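Local atomic coordinates of Pbp related beta-lactamase (Pyrococcus abyssi, PDB entry 2QMI), a protein that is related to penicillin-binding proteins and serine beta-lactamases and probably works as a self-compartmentalizing peptidase, assembled as an octamer. Residues Ile69-Glu74 against Glu181-Lys186; Ala117-Asp122 against Gly127-Pro132; Ile252-Ser257 against Tyr315-Lys320. All blocks are in the same frame, centred on the assembly; numbering follows the deposited sequence.

Contact 1 of 3, residues Ile69-Glu74 against Glu181-Lys186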
loop_
_atom_site.group_PDB
_atom_site.type_symbol
_atom_site.label_atom_id
_atom_site.label_comp_id
_atom_site.label_asym_id
_atom_site.label_seq_id
_atom_site.Cartn_x
_atom_site.Cartn_y
_atom_site.Cartn_z
ATOM N N ILE A 69 41.613 -35.824 -17.815
ATOM C CA ILE A 69 42.678 -35.187 -18.576
ATOM C C ILE A 69 44.025 -35.833 -18.264
ATOM O O ILE A 69 44.835 -36.032 -19.165
ATOM C CB ILE A 69 42.771 -33.672 -18.263
ATOM C CG1 ILE A 69 41.549 -32.940 -18.831
ATOM C CG2 ILE A 69 44.064 -33.097 -18.830
ATOM C CD1 ILE A 69 41.460 -32.907 -20.361
ATOM N N MET A 70 44.268 -36.147 -16.991
ATOM C CA MET A 70 45.527 -36.776 -16.594
ATOM C C MET A 70 45.659 -38.138 -17.256
ATOM O O MET A 70 46.734 -38.516 -17.714
ATOM C CB MET A 70 45.596 -36.959 -15.070
ATOM C CG MET A 70 45.682 -35.671 -14.253
ATOM S SD MET A 70 47.211 -34.720 -14.489
ATOM C CE MET A 70 46.679 -33.549 -15.724
ATOM N N LYS A 71 44.555 -38.874 -17.302
ATOM C CA LYS A 71 44.543 -40.201 -17.896
ATOM C C LYS A 71 44.934 -40.135 -19.370
ATOM O O LYS A 71 45.878 -40.802 -19.807
ATOM C CB LYS A 71 43.155 -40.827 -17.754
ATOM C CG LYS A 71 43.136 -42.331 -17.995
ATOM C CD LYS A 71 41.833 -42.943 -17.513
ATOM C CE LYS A 71 41.830 -44.446 -17.709
ATOM N NZ LYS A 71 42.007 -44.785 -19.146
ATOM N N LEU A 72 44.214 -39.313 -20.126
ATOM C CA LEU A 72 44.481 -39.162 -21.548
ATOM C C LEU A 72 45.916 -38.704 -21.810
ATOM O O LEU A 72 46.501 -39.062 -22.829
ATOM C CB LEU A 72 43.483 -38.176 -22.165
ATOM C CG LEU A 72 42.015 -38.608 -22.092
ATOM C CD1 LEU A 72 41.118 -37.465 -22.545
ATOM C CD2 LEU A 72 41.797 -39.853 -22.954
ATOM N N VAL A 73 46.481 -37.918 -20.896
ATOM C CA VAL A 73 47.858 -37.445 -21.052
ATOM C C VAL A 73 48.826 -38.612 -20.830
ATOM O O VAL A 73 49.771 -38.826 -21.597
ATOM C CB VAL A 73 48.171 -36.322 -20.046
ATOM C CG1 VAL A 73 49.627 -35.887 -20.172
ATOM C CG2 VAL A 73 47.253 -35.141 -20.314
ATOM N N GLU A 74 48.573 -39.370 -19.771
ATOM C CA GLU A 74 49.388 -40.520 -19.442
ATOM C C GLU A 74 49.354 -41.559 -20.554
ATOM O O GLU A 74 50.310 -42.307 -20.738
ATOM C CB GLU A 74 48.888 -41.146 -18.146
ATOM C CG GLU A 74 49.379 -42.541 -17.920
ATOM C CD GLU A 74 49.404 -42.894 -16.455
ATOM O OE1 GLU A 74 48.398 -42.614 -15.759
ATOM O OE2 GLU A 74 50.428 -43.448 -16.004
ATOM N N GLU A 181 30.367 -37.350 -20.672
ATOM C CA GLU A 181 29.650 -38.094 -19.652
ATOM C C GLU A 181 30.014 -39.574 -19.640
ATOM O O GLU A 181 30.268 -40.134 -18.576
ATOM C CB GLU A 181 28.140 -37.917 -19.830
ATOM C CG GLU A 181 27.682 -36.476 -19.654
ATOM C CD GLU A 181 27.442 -35.759 -20.973
ATOM O OE1 GLU A 181 28.256 -35.905 -21.912
ATOM O OE2 GLU A 181 26.430 -35.033 -21.061
ATOM N N GLU A 182 30.043 -40.214 -20.806
ATOM C CA GLU A 182 30.399 -41.631 -20.843
ATOM C C GLU A 182 31.876 -41.867 -20.528
ATOM O O GLU A 182 32.241 -42.935 -20.044
ATOM C CB GLU A 182 30.014 -42.281 -22.190
ATOM C CG GLU A 182 30.645 -41.707 -23.452
ATOM C CD GLU A 182 30.069 -42.343 -24.745
ATOM O OE1 GLU A 182 30.174 -43.593 -24.905
ATOM O OE2 GLU A 182 29.513 -41.593 -25.597
ATOM N N TYR A 183 32.732 -40.882 -20.781
ATOM C CA TYR A 183 34.146 -41.070 -20.466
ATOM C C TYR A 183 34.345 -41.110 -18.944
ATOM O O TYR A 183 35.102 -41.943 -18.433
ATOM C CB TYR A 183 35.009 -39.949 -21.048
ATOM C CG TYR A 183 36.489 -40.245 -20.918
ATOM C CD1 TYR A 183 37.140 -41.061 -21.845
ATOM C CD2 TYR A 183 37.225 -39.772 -19.830
ATOM C CE1 TYR A 183 38.481 -41.400 -21.689
ATOM C CE2 TYR A 183 38.572 -40.109 -19.665
ATOM C CZ TYR A 183 39.186 -40.923 -20.595
ATOM O OH TYR A 183 40.494 -41.294 -20.418
ATOM N N ILE A 184 33.678 -40.204 -18.229
ATOM C CA ILE A 184 33.777 -40.157 -16.768
ATOM C C ILE A 184 33.223 -41.448 -16.168
ATOM O O ILE A 184 33.824 -42.037 -15.268
ATOM C CB ILE A 184 32.970 -38.980 -16.165
ATOM C CG1 ILE A 184 33.504 -37.642 -16.682
ATOM C CG2 ILE A 184 33.045 -39.035 -14.645
ATOM C CD1 ILE A 184 34.981 -37.418 -16.420
ATOM N N LYS A 185 32.070 -41.866 -16.681
ATOM C CA LYS A 185 31.383 -43.078 -16.236
ATOM C C LYS A 185 32.248 -44.326 -16.420
ATOM O O LYS A 185 32.457 -45.102 -15.484
ATOM C CB LYS A 185 30.081 -43.235 -17.028
ATOM C CG LYS A 185 29.279 -44.506 -16.737
ATOM C CD LYS A 185 28.715 -44.503 -15.331
ATOM C CE LYS A 185 27.645 -45.577 -15.156
ATOM N NZ LYS A 185 26.486 -45.370 -16.080
ATOM N N LYS A 186 32.760 -44.499 -17.635
ATOM C CA LYS A 186 33.589 -45.647 -17.991
ATOM C C LYS A 186 34.999 -45.650 -17.407
ATOM O O LYS A 186 35.442 -46.659 -16.855
ATOM C CB LYS A 186 33.694 -45.746 -19.516
ATOM C CG LYS A 186 32.367 -45.872 -20.242
ATOM C CD LYS A 186 31.756 -47.247 -20.040
ATOM C CE LYS A 186 30.499 -47.423 -20.878
ATOM N NZ LYS A 186 29.920 -48.790 -20.688
#

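Contact 2 of 3, residues Ala117-Asp122 against Gly127-Pro132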
loop_
_atom_site.group_PDB
_atom_site.type_symbol
_atom_site.label_atom_id
_atom_site.label_comp_id
_atom_site.label_asym_id
_atom_site.label_seq_id
_atom_site.Cartn_x
_atom_site.Cartn_y
_atom_site.Cartn_z
ATOM N N ALA A 117 27.756 -19.272 -15.719
ATOM C CA ALA A 117 27.070 -20.098 -14.734
ATOM C C ALA A 117 26.155 -19.273 -13.831
ATOM O O ALA A 117 25.059 -19.714 -13.484
ATOM C CB ALA A 117 28.078 -20.874 -13.901
ATOM N N GLU A 118 26.605 -18.079 -13.451
ATOM C CA GLU A 118 25.798 -17.206 -12.599
ATOM C C GLU A 118 24.466 -16.880 -13.274
ATOM O O GLU A 118 23.403 -17.003 -12.661
ATOM C CB GLU A 118 26.545 -15.899 -12.299
ATOM C CG GLU A 118 27.725 -16.042 -11.346
ATOM C CD GLU A 118 28.971 -16.612 -12.006
ATOM O OE1 GLU A 118 28.954 -16.872 -13.231
ATOM O OE2 GLU A 118 29.980 -16.788 -11.287
ATOM N N ALA A 119 24.530 -16.466 -14.539
ATOM C CA ALA A 119 23.330 -16.121 -15.305
ATOM C C ALA A 119 22.428 -17.330 -15.551
ATOM O O ALA A 119 21.213 -17.235 -15.426
ATOM C CB ALA A 119 23.719 -15.492 -16.627
ATOM N N PHE A 120 23.029 -18.463 -15.899
ATOM C CA PHE A 120 22.277 -19.684 -16.161
ATOM C C PHE A 120 21.466 -20.132 -14.950
ATOM O O PHE A 120 20.242 -20.231 -15.012
ATOM C CB PHE A 120 23.217 -20.825 -16.571
ATOM C CG PHE A 120 22.532 -22.170 -16.678
ATOM C CD1 PHE A 120 21.529 -22.386 -17.618
ATOM C CD2 PHE A 120 22.884 -23.215 -15.833
ATOM C CE1 PHE A 120 20.892 -23.627 -17.712
ATOM C CE2 PHE A 120 22.252 -24.457 -15.922
ATOM C CZ PHE A 120 21.257 -24.661 -16.862
ATOM N N ILE A 121 22.157 -20.421 -13.853
ATOM C CA ILE A 121 21.491 -20.881 -12.645
ATOM C C ILE A 121 20.465 -19.883 -12.110
ATOM O O ILE A 121 19.378 -20.277 -11.688
ATOM C CB ILE A 121 22.532 -21.219 -11.553
ATOM C CG1 ILE A 121 23.399 -22.387 -12.033
ATOM C CG2 ILE A 121 21.839 -21.574 -10.240
ATOM C CD1 ILE A 121 24.548 -22.729 -11.118
ATOM N N ASP A 122 20.799 -18.596 -12.143
ATOM C CA ASP A 122 19.886 -17.571 -11.647
ATOM C C ASP A 122 18.526 -17.628 -12.349
ATOM O O ASP A 122 17.484 -17.625 -11.699
ATOM C CB ASP A 122 20.495 -16.179 -11.831
ATOM C CG ASP A 122 19.674 -15.085 -11.156
ATOM O OD1 ASP A 122 19.597 -15.087 -9.911
ATOM O OD2 ASP A 122 19.101 -14.231 -11.869
ATOM N N GLY A 127 15.114 -16.323 -10.985
ATOM C CA GLY A 127 15.850 -15.063 -11.013
ATOM C C GLY A 127 15.500 -14.165 -12.194
ATOM O O GLY A 127 14.727 -14.551 -13.074
ATOM N N ASP A 128 16.080 -12.968 -12.231
ATOM C CA ASP A 128 15.797 -12.030 -13.313
ATOM C C ASP A 128 16.602 -12.171 -14.614
ATOM O O ASP A 128 16.080 -11.846 -15.686
ATOM C CB ASP A 128 15.894 -10.584 -12.807
ATOM C CG ASP A 128 14.683 -10.176 -11.985
ATOM O OD1 ASP A 128 13.550 -10.548 -12.378
ATOM O OD2 ASP A 128 14.853 -9.478 -10.959
ATOM N N ASN A 129 17.851 -12.634 -14.561
ATOM C CA ASN A 129 18.579 -12.768 -15.819
ATOM C C ASN A 129 18.255 -14.086 -16.513
ATOM O O ASN A 129 17.384 -14.839 -16.060
ATOM C CB ASN A 129 20.097 -12.599 -15.632
ATOM C CG ASN A 129 20.613 -13.296 -14.416
ATOM O OD1 ASN A 129 20.259 -14.450 -14.156
ATOM N ND2 ASN A 129 21.466 -12.612 -13.654
ATOM N N TRP A 130 18.952 -14.371 -17.609
ATOM C CA TRP A 130 18.661 -15.577 -18.374
ATOM C C TRP A 130 19.770 -15.931 -19.369
ATOM O O TRP A 130 20.331 -15.057 -20.020
ATOM C CB TRP A 130 17.331 -15.356 -19.111
ATOM C CG TRP A 130 16.719 -16.573 -19.746
ATOM C CD1 TRP A 130 16.640 -16.850 -21.081
ATOM C CD2 TRP A 130 16.075 -17.665 -19.072
ATOM N NE1 TRP A 130 15.988 -18.041 -21.281
ATOM C CE2 TRP A 130 15.630 -18.565 -20.067
ATOM C CE3 TRP A 130 15.832 -17.971 -17.726
ATOM C CZ2 TRP A 130 14.950 -19.753 -19.758
ATOM C CZ3 TRP A 130 15.156 -19.154 -17.419
ATOM C CH2 TRP A 130 14.723 -20.028 -18.436
ATOM N N LEU A 131 20.084 -17.221 -19.457
ATOM C CA LEU A 131 21.101 -17.744 -20.377
ATOM C C LEU A 131 20.780 -19.234 -20.561
ATOM O O LEU A 131 21.433 -20.097 -19.975
ATOM C CB LEU A 131 22.514 -17.579 -19.794
ATOM C CG LEU A 131 23.670 -17.972 -20.736
ATOM C CD1 LEU A 131 23.602 -17.128 -22.013
ATOM C CD2 LEU A 131 25.016 -17.778 -20.045
ATOM N N PRO A 132 19.766 -19.546 -21.384
ATOM C CA PRO A 132 19.314 -20.912 -21.663
ATOM C C PRO A 132 20.283 -21.802 -22.426
ATOM O O PRO A 132 19.998 -22.207 -23.548
ATOM C CB PRO A 132 18.017 -20.683 -22.432
ATOM C CG PRO A 132 18.347 -19.474 -23.237
ATOM C CD PRO A 132 19.021 -18.581 -22.215
HETATM O O HOH W 1 18.844 -19.192 -17.331
#

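Contact 3 of 3, residues Ile252-Ser257 against Tyr315-Lys320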
loop_
_atom_site.group_PDB
_atom_site.type_symbol
_atom_site.label_atom_id
_atom_site.label_comp_id
_atom_site.label_asym_id
_atom_site.label_seq_id
_atom_site.Cartn_x
_atom_site.Cartn_y
_atom_site.Cartn_z
ATOM N N ILE A 252 43.842 -40.393 -1.458
ATOM C CA ILE A 252 44.557 -40.640 -0.207
ATOM C C ILE A 252 45.580 -41.772 -0.322
ATOM O O ILE A 252 46.778 -41.563 -0.106
ATOM C CB ILE A 252 43.573 -40.984 0.938
ATOM C CG1 ILE A 252 42.690 -39.779 1.251
ATOM C CG2 ILE A 252 44.347 -41.426 2.186
ATOM C CD1 ILE A 252 41.485 -40.123 2.108
ATOM N N GLU A 253 45.100 -42.967 -0.658
ATOM C CA GLU A 253 45.954 -44.144 -0.780
ATOM C C GLU A 253 46.748 -44.127 -2.079
ATOM O O GLU A 253 47.396 -45.114 -2.441
ATOM C CB GLU A 253 45.096 -45.408 -0.716
ATOM C CG GLU A 253 44.109 -45.412 0.446
ATOM C CD GLU A 253 43.257 -46.669 0.489
ATOM O OE1 GLU A 253 42.706 -47.058 -0.569
ATOM O OE2 GLU A 253 43.134 -47.270 1.580
ATOM N N ARG A 254 46.694 -42.992 -2.768
ATOM C CA ARG A 254 47.390 -42.809 -4.032
ATOM C C ARG A 254 47.330 -44.081 -4.857
ATOM O O ARG A 254 48.343 -44.554 -5.392
ATOM C CB ARG A 254 48.834 -42.388 -3.776
ATOM C CG ARG A 254 48.933 -41.179 -2.853
ATOM C CD ARG A 254 50.264 -40.479 -3.008
ATOM N NE ARG A 254 50.341 -39.226 -2.256
ATOM C CZ ARG A 254 49.394 -38.287 -2.233
ATOM N NH1 ARG A 254 48.258 -38.443 -2.911
ATOM N NH2 ARG A 254 49.602 -37.165 -1.559
ATOM N N ASP A 255 46.120 -44.635 -4.938
ATOM C CA ASP A 255 45.858 -45.846 -5.701
ATOM C C ASP A 255 45.974 -45.529 -7.197
ATOM O O ASP A 255 45.606 -44.433 -7.635
ATOM C CB ASP A 255 44.462 -46.365 -5.346
ATOM C CG ASP A 255 43.680 -46.805 -6.556
ATOM O OD1 ASP A 255 43.398 -45.944 -7.422
ATOM O OD2 ASP A 255 43.347 -48.005 -6.642
ATOM N N GLU A 256 46.463 -46.492 -7.978
ATOM C CA GLU A 256 46.669 -46.280 -9.409
ATOM C C GLU A 256 45.716 -46.985 -10.377
ATOM O O GLU A 256 46.113 -47.360 -11.481
ATOM C CB GLU A 256 48.125 -46.630 -9.750
ATOM C CG GLU A 256 49.128 -45.815 -8.934
ATOM C CD GLU A 256 50.569 -46.234 -9.146
ATOM O OE1 GLU A 256 50.891 -47.413 -8.862
ATOM O OE2 GLU A 256 51.382 -45.383 -9.586
ATOM N N SER A 257 44.463 -47.153 -9.976
ATOM C CA SER A 257 43.470 -47.797 -10.826
ATOM C C SER A 257 43.094 -46.900 -12.012
ATOM O O SER A 257 42.631 -47.397 -13.042
ATOM C CB SER A 257 42.187 -48.098 -10.036
ATOM O OG SER A 257 42.425 -48.947 -8.927
ATOM N N TYR A 315 40.889 -33.714 1.789
ATOM C CA TYR A 315 41.673 -34.784 2.381
ATOM C C TYR A 315 43.092 -34.316 2.681
ATOM O O TYR A 315 43.590 -33.360 2.090
ATOM C CB TYR A 315 41.707 -36.001 1.441
ATOM C CG TYR A 315 42.363 -35.746 0.090
ATOM C CD1 TYR A 315 41.716 -34.996 -0.903
ATOM C CD2 TYR A 315 43.639 -36.232 -0.184
ATOM C CE1 TYR A 315 42.331 -34.738 -2.134
ATOM C CE2 TYR A 315 44.262 -35.980 -1.403
ATOM C CZ TYR A 315 43.606 -35.232 -2.375
ATOM O OH TYR A 315 44.248 -34.976 -3.571
ATOM N N ILE A 316 43.734 -34.997 3.619
ATOM C CA ILE A 316 45.096 -34.673 4.000
ATOM C C ILE A 316 45.883 -35.973 3.889
ATOM O O ILE A 316 45.930 -36.762 4.829
ATOM C CB ILE A 316 45.140 -34.117 5.442
ATOM C CG1 ILE A 316 44.284 -32.846 5.511
ATOM C CG2 ILE A 316 46.588 -33.833 5.857
ATOM C CD1 ILE A 316 44.225 -32.186 6.874
ATOM N N PRO A 317 46.496 -36.214 2.714
ATOM C CA PRO A 317 47.294 -37.406 2.401
ATOM C C PRO A 317 48.281 -37.766 3.497
ATOM O O PRO A 317 48.424 -38.938 3.846
ATOM C CB PRO A 317 47.997 -37.018 1.105
ATOM C CG PRO A 317 47.019 -36.131 0.457
ATOM C CD PRO A 317 46.572 -35.251 1.601
ATOM N N GLU A 318 48.964 -36.756 4.029
ATOM C CA GLU A 318 49.937 -36.969 5.099
ATOM C C GLU A 318 49.369 -37.741 6.285
ATOM O O GLU A 318 50.008 -38.653 6.799
ATOM C CB GLU A 318 50.476 -35.627 5.601
ATOM C CG GLU A 318 51.602 -35.035 4.756
ATOM C CD GLU A 318 52.915 -35.768 4.948
ATOM O OE1 GLU A 318 53.941 -35.295 4.397
ATOM O OE2 GLU A 318 52.924 -36.812 5.645
ATOM N N LYS A 319 48.175 -37.359 6.726
ATOM C CA LYS A 319 47.530 -37.998 7.870
ATOM C C LYS A 319 46.502 -39.031 7.433
ATOM O O LYS A 319 45.838 -39.649 8.263
ATOM C CB LYS A 319 46.848 -36.937 8.740
ATOM C CG LYS A 319 47.810 -36.025 9.498
ATOM C CD LYS A 319 48.560 -36.796 10.594
ATOM C CE LYS A 319 49.562 -35.908 11.335
ATOM N NZ LYS A 319 50.661 -35.419 10.434
ATOM N N LYS A 320 46.371 -39.201 6.121
ATOM C CA LYS A 320 45.427 -40.147 5.540
ATOM C C LYS A 320 43.982 -39.966 5.992
ATOM O O LYS A 320 43.276 -40.933 6.266
ATOM C CB LYS A 320 45.890 -41.577 5.805
ATOM C CG LYS A 320 47.028 -41.996 4.885
ATOM C CD LYS A 320 47.431 -43.439 5.108
ATOM C CE LYS A 320 48.031 -43.631 6.502
ATOM N NZ LYS A 320 48.453 -45.044 6.709
#

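Contact 1 of 3, residues Ile69-Glu74 against Glu181-Lys186
The phenolic OH of Tyr-183 is lodged between Leu-72 and Lys-71, and it is the polar atom on which this meeting of two helices turns. Leu-72 CD2 comes to 3.2 Å from Tyr-183 OH, and the branching carbon Leu-72 CG follows at 3.5 Å from the same oxygen. The two side chains run at each other from opposite directions, and the methyl also lies 3.7 Å from Tyr-183 CZ, approaching the ring obliquely. Lys-71 crosses the end of the tyrosine at a slant: its CD is 3.6 Å from Tyr-183 OH. Its chain stays extended until the last torsion, where a bend (chi4 -60°) leaves NZ 4.0 Å from Tyr-183 OH, while the ammonium makes its salt bridge with Glu-75. The hydroxyl is thus buried among hydrocarbon with no hydrogen-bond partner in the model, a position that probably carries some desolvation cost.

Helix 61-74 begins at what looks like the SxxK motif of the serine beta-lactamase and penicillin-binding protein family, and the contact lies on its last turns, where helix 180-189 is its neighbour in the helical part of the fold. The helices stand well apart here, with Leu-72 CA 10.6 Å from Tyr-183 CA, and it is the length of one aromatic side chain that bridges them. Tyr-183 can do so because its ring is set opposite its own backbone nitrogen (chi1 -171°) and spans the gap to the other helix. Its side chain also touches Ala-68, one turn before Leu-72. Helix 162-176 lines the same interior, presenting Ile-172 and Ser-176 to Tyr-183, and Ile-172 also packs against Ile-69, whose side chain turns from the tyrosine's helix into that third helix.

Contact 2 of 3, residues Ala117-Asp122 against Gly127-Pro132
Asp-122 meets the returning loop with both its backbone and its side chain. Gly-127 N donates to Asp-122 O over 2.8 Å; the bond is bent at the hydrogen (131°), and the donor lies tilted out of the carbonyl plane. Asp-122 OD2 takes a weak but fairly straight bond from Asn-129 N, 3.4 Å long. The carboxylate is placed for this by CG lying opposite the backbone nitrogen (chi1 -172°). The side chain of Asn-129 crosses it at about a right angle, with the two flat groups steeply inclined.

Farther along, helix and loop meet through one apolar pair and a water bridge. Ala-119 CB packs on Leu-131 CB at 4.0 Å, and Leu-131 O lies at the edge of the Phe-120 ring, 3.3 Å from CD1 of that ring. A water fills in between the backbones, giving a hydrogen to Phe-120 O at 2.9 Å and accepting one from Leu-131 N at 3.2 Å; it also sits over a face of the Trp-130 ring, near the rim.

Neighbouring subunits hold the loop from outside. Trp-130 NE1 is hydrogen-bonded to Val-19 O of a second subunit, while Asp-128 forms a salt bridge with Arg-395 of a third, whose Tyr-442 is hydrogen-bonded to Glu-118. Helix 116-124 with its folded-back loop thus lies where subunits of the octamer meet, touching two neighbours, one of them through its octamerisation domain.

Contact 3 of 3, residues Ile252-Ser257 against Tyr315-Lys320
Tyr-315, the first residue of its segment, lays its CB 3.9 Å from Ile-252 CG1. The two side chains run antiparallel, each passing the other's flank, and Ile-252 CG1 is also 3.9 Å from Tyr-315 CD2, at an oblique approach to the ring. With CG wedged between the backbone nitrogen and the carbonyl carbon (chi1 62°), the ring is carried past Ile-252, and its hydroxyl is hydrogen-bonded to Glu-268, which lies outside both segments. The other carboxylate oxygen of Glu-268 pairs with Arg-254, so this one outside acid holds a side chain from each segment.

Tyr-315 and Ile-316 belong to strand 310-316 of the antiparallel sheet, which pairs with the next strand, 321-327. Against this hairpin packs the end of helix 241-252, closed by a Schellman motif in which Arg-254 is the positive-phi residue.

Pro-317 meets the guanidinium group of Arg-254 obliquely. Arg-254 NH2 lies 3.1 Å from Pro-317 CB and 3.4 Å from Pro-317 CG, the arginine crossing the pyrrolidine at about a right angle.

Farther round, Lys-320 receives the second branch of the isoleucine: Ile-252 CG2 is 3.7 Å from Lys-320 CA and 3.8 Å from Lys-320 CG. The lysine meets Ile-252 with its backbone and the root of its side chain, while the ammonium end leads away. Its backbone is hydrogen-bonded to that of Asp-29.

How the contacts relate
All three contacts belong to the beta-lactamase-like part of the chain. Contact 2 is nested within the loop that contact 1 closes, and contact 3 opens only after both. Contacts 1 and 3 are neighbours without touching, about 6 Å apart at their nearest atoms and 20 Å between centres. Contact 2 lies on the other side of the chain's centre from contact 3, with centres about 38 Å apart; the centres of contacts 1 and 2 are about 29 Å apart. The probable SxxK active site relates to two of them: contact 1 uses the far end of the motif's helix, and in contact 2 the side chain of Glu-118 lies near the motif's residues without touching them. Among the three, subunit contacts are made at contact 2 alone.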